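Local coordinates for quinonprotein alcohol dehydrogenase-like protein (Bacteroides thetaiotaomicron VPI-5482, PDB 4R5O) that is of unknown function but binds calcium ions and joins an immunoglobulin-like beta-sandwich domain to a seven-bladed beta-propeller, at residues Phe104-Asp109 with His411-Gly416. Residues are numbered along the deposited sequence; the frame is centred on the assembly and turned at random.
Sequences FFYVAD and HTVDCG. With CA (calcium ion), chain M.
Val413 sends its two methyl groups to two different aromatic rings, linking strand 411-416 with strand 104-108. With CG1 anti to the backbone N (chi1 -172°), that methyl meets the outer end of the Tyr106 ring, 4.0 Å from Tyr106 CZ and as near to CE1 and OH. The other branch turns to Phe104, where Val413 CG2 lies 4.1 Å from Phe104 CZ. Both rings are approached obliquely. Tyr106 and Val413 point at each other from opposite strands, whereas the Phe104 side chain slides past the valine.

Cys415 meets the other side of the tyrosine, its SG 4.1 Å from Tyr106 CE2 in an oblique sulfur-aromatic contact. A chi1 of 63° places Tyr106 CG between its own backbone N and carbonyl carbon and brings the ring across to meet both valine and cysteine. Ile400 and Tyr115 also touch the tyrosine, which is buried between neighbouring sheets. Replacing Tyr106 with an alanine would probably leave Val413 CG1 and Cys415 SG without their shared ring and open a gap between the strands.

Cys415 and Gly416 together form a classic beta bulge against strand 397-403, and Asp414 OD1 accepts from Gly416 N at 3.2 Å, an Asx turn. One residue before the valine, Thr412 O coordinates a calcium ion at 2.3 Å, together with two waters.

The strand axes are 10.0 Å apart and diverge by just 15°, so the join depends on apolar side chains meeting between sheets. It is a worked example of blade-to-blade packing in a beta-propeller: the outermost strand of the last blade built from one continuous stretch of chain lies against the blade that closes the ring. Within that closing blade, strand 103-108 pairs with the C-terminal strand 422-424 in one sheet, the Velcro closure of the propeller.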
loop_
_atom_site.group_PDB
_atom_site.type_symbol
_atom_site.label_atom_id
_atom_site.label_comp_id
_atom_site.label_asym_id
_atom_site.label_seq_id
_atom_site.Cartn_x
_atom_site.Cartn_y
_atom_site.Cartn_z
ATOM N N PHE A 104 -10.675 -1.688 -2.030
ATOM C CA PHE A 104 -9.214 -1.926 -1.953
ATOM C C PHE A 104 -8.418 -0.629 -1.879
ATOM O O PHE A 104 -8.873 0.399 -2.396
ATOM C CB PHE A 104 -8.713 -2.736 -3.175
ATOM C CG PHE A 104 -9.024 -2.090 -4.509
ATOM C CD1 PHE A 104 -8.184 -1.120 -5.044
ATOM C CD2 PHE A 104 -10.145 -2.468 -5.239
ATOM C CE1 PHE A 104 -8.479 -0.518 -6.270
ATOM C CE2 PHE A 104 -10.442 -1.865 -6.459
ATOM C CZ PHE A 104 -9.597 -0.908 -6.977
ATOM N N PHE A 105 -7.206 -0.694 -1.286
ATOM C CA PHE A 105 -6.271 0.440 -1.278
ATOM C C PHE A 105 -5.490 0.413 -2.571
ATOM O O PHE A 105 -5.392 -0.636 -3.200
ATOM C CB PHE A 105 -5.322 0.447 -0.057
ATOM C CG PHE A 105 -5.936 0.426 1.337
ATOM C CD1 PHE A 105 -6.442 1.591 1.913
ATOM C CD2 PHE A 105 -5.945 -0.743 2.092
ATOM C CE1 PHE A 105 -6.980 1.572 3.200
ATOM C CE2 PHE A 105 -6.470 -0.761 3.386
ATOM C CZ PHE A 105 -6.981 0.391 3.929
ATOM N N TYR A 106 -5.011 1.541 -3.028
ATOM C CA TYR A 106 -4.172 1.568 -4.215
ATOM C C TYR A 106 -3.143 2.646 -3.972
ATOM O O TYR A 106 -3.472 3.737 -3.496
ATOM C CB TYR A 106 -4.951 1.741 -5.550
ATOM C CG TYR A 106 -5.721 3.035 -5.739
ATOM C CD1 TYR A 106 -7.036 3.154 -5.303
ATOM C CD2 TYR A 106 -5.171 4.101 -6.451
ATOM C CE1 TYR A 106 -7.758 4.332 -5.495
ATOM C CE2 TYR A 106 -5.879 5.283 -6.646
ATOM C CZ TYR A 106 -7.178 5.390 -6.173
ATOM O OH TYR A 106 -7.887 6.544 -6.345
ATOM N N VAL A 107 -1.882 2.287 -4.183
ATOM C CA VAL A 107 -0.738 3.163 -3.981
ATOM C C VAL A 107 -0.520 3.914 -5.296
ATOM O O VAL A 107 -0.193 3.309 -6.308
ATOM C CB VAL A 107 0.504 2.354 -3.504
ATOM C CG1 VAL A 107 1.718 3.265 -3.285
ATOM C CG2 VAL A 107 0.177 1.571 -2.239
ATOM N N ALA A 108 -0.800 5.210 -5.290
ATOM C CA ALA A 108 -0.679 6.140 -6.415
ATOM C C ALA A 108 -0.414 7.527 -5.874
ATOM O O ALA A 108 -0.915 7.863 -4.805
ATOM C CB ALA A 108 -1.939 6.114 -7.282
ATOM N N ASP A 109 0.432 8.296 -6.568
ATOM C CA ASP A 109 0.931 9.638 -6.241
ATOM C C ASP A 109 1.531 9.627 -4.825
ATOM O O ASP A 109 1.305 10.538 -4.034
ATOM C CB ASP A 109 -0.143 10.754 -6.394
ATOM C CG ASP A 109 0.403 12.177 -6.643
ATOM O OD1 ASP A 109 1.565 12.312 -7.123
ATOM O OD2 ASP A 109 -0.354 13.139 -6.449
ATOM N N HIS A 411 -15.453 -2.231 -12.694
ATOM C CA HIS A 411 -15.027 -0.923 -12.196
ATOM C C HIS A 411 -13.893 -0.354 -13.017
ATOM O O HIS A 411 -13.076 -1.097 -13.550
ATOM C CB HIS A 411 -14.568 -1.010 -10.731
ATOM C CG HIS A 411 -15.542 -1.649 -9.797
ATOM N ND1 HIS A 411 -16.530 -0.933 -9.201
ATOM C CD2 HIS A 411 -15.631 -2.928 -9.383
ATOM C CE1 HIS A 411 -17.205 -1.793 -8.457
ATOM N NE2 HIS A 411 -16.689 -2.998 -8.524
ATOM N N THR A 412 -13.825 0.968 -13.086
ATOM C CA THR A 412 -12.757 1.705 -13.730
ATOM C C THR A 412 -12.399 2.818 -12.765
ATOM O O THR A 412 -13.261 3.634 -12.417
ATOM C CB THR A 412 -13.147 2.176 -15.141
ATOM O OG1 THR A 412 -13.512 1.051 -15.936
ATOM C CG2 THR A 412 -12.015 2.930 -15.838
ATOM N N VAL A 413 -11.169 2.805 -12.267
ATOM C CA VAL A 413 -10.647 3.821 -11.358
ATOM C C VAL A 413 -9.699 4.693 -12.167
ATOM O O VAL A 413 -8.679 4.200 -12.644
ATOM C CB VAL A 413 -9.970 3.194 -10.114
ATOM C CG1 VAL A 413 -9.601 4.263 -9.086
ATOM C CG2 VAL A 413 -10.853 2.124 -9.485
ATOM N N ASP A 414 -10.053 5.958 -12.392
ATOM C CA ASP A 414 -9.192 6.857 -13.153
ATOM C C ASP A 414 -8.075 7.309 -12.237
ATOM O O ASP A 414 -8.328 7.694 -11.101
ATOM C CB ASP A 414 -9.984 8.038 -13.749
ATOM C CG ASP A 414 -9.199 8.975 -14.667
ATOM O OD1 ASP A 414 -8.109 8.569 -15.156
ATOM O OD2 ASP A 414 -9.696 10.098 -14.936
ATOM N N CYS A 415 -6.833 7.170 -12.695
ATOM C CA CYS A 415 -5.671 7.508 -11.883
ATOM C C CYS A 415 -4.897 8.674 -12.514
ATOM O O CYS A 415 -3.984 9.213 -11.879
ATOM C CB CYS A 415 -4.779 6.281 -11.699
ATOM S SG CYS A 415 -5.539 4.954 -10.730
ATOM N N GLY A 416 -5.276 9.049 -13.733
ATOM C CA GLY A 416 -4.655 10.144 -14.460
ATOM C C GLY A 416 -3.198 9.921 -14.787
ATOM O O GLY A 416 -2.822 8.850 -15.249
HETATM CA CA CA M . -14.495 5.522 -12.035
HETATM O O HOH W 1 -13.193 6.288 -9.849
HETATM O O HOH W 2 -13.370 6.437 -14.159
#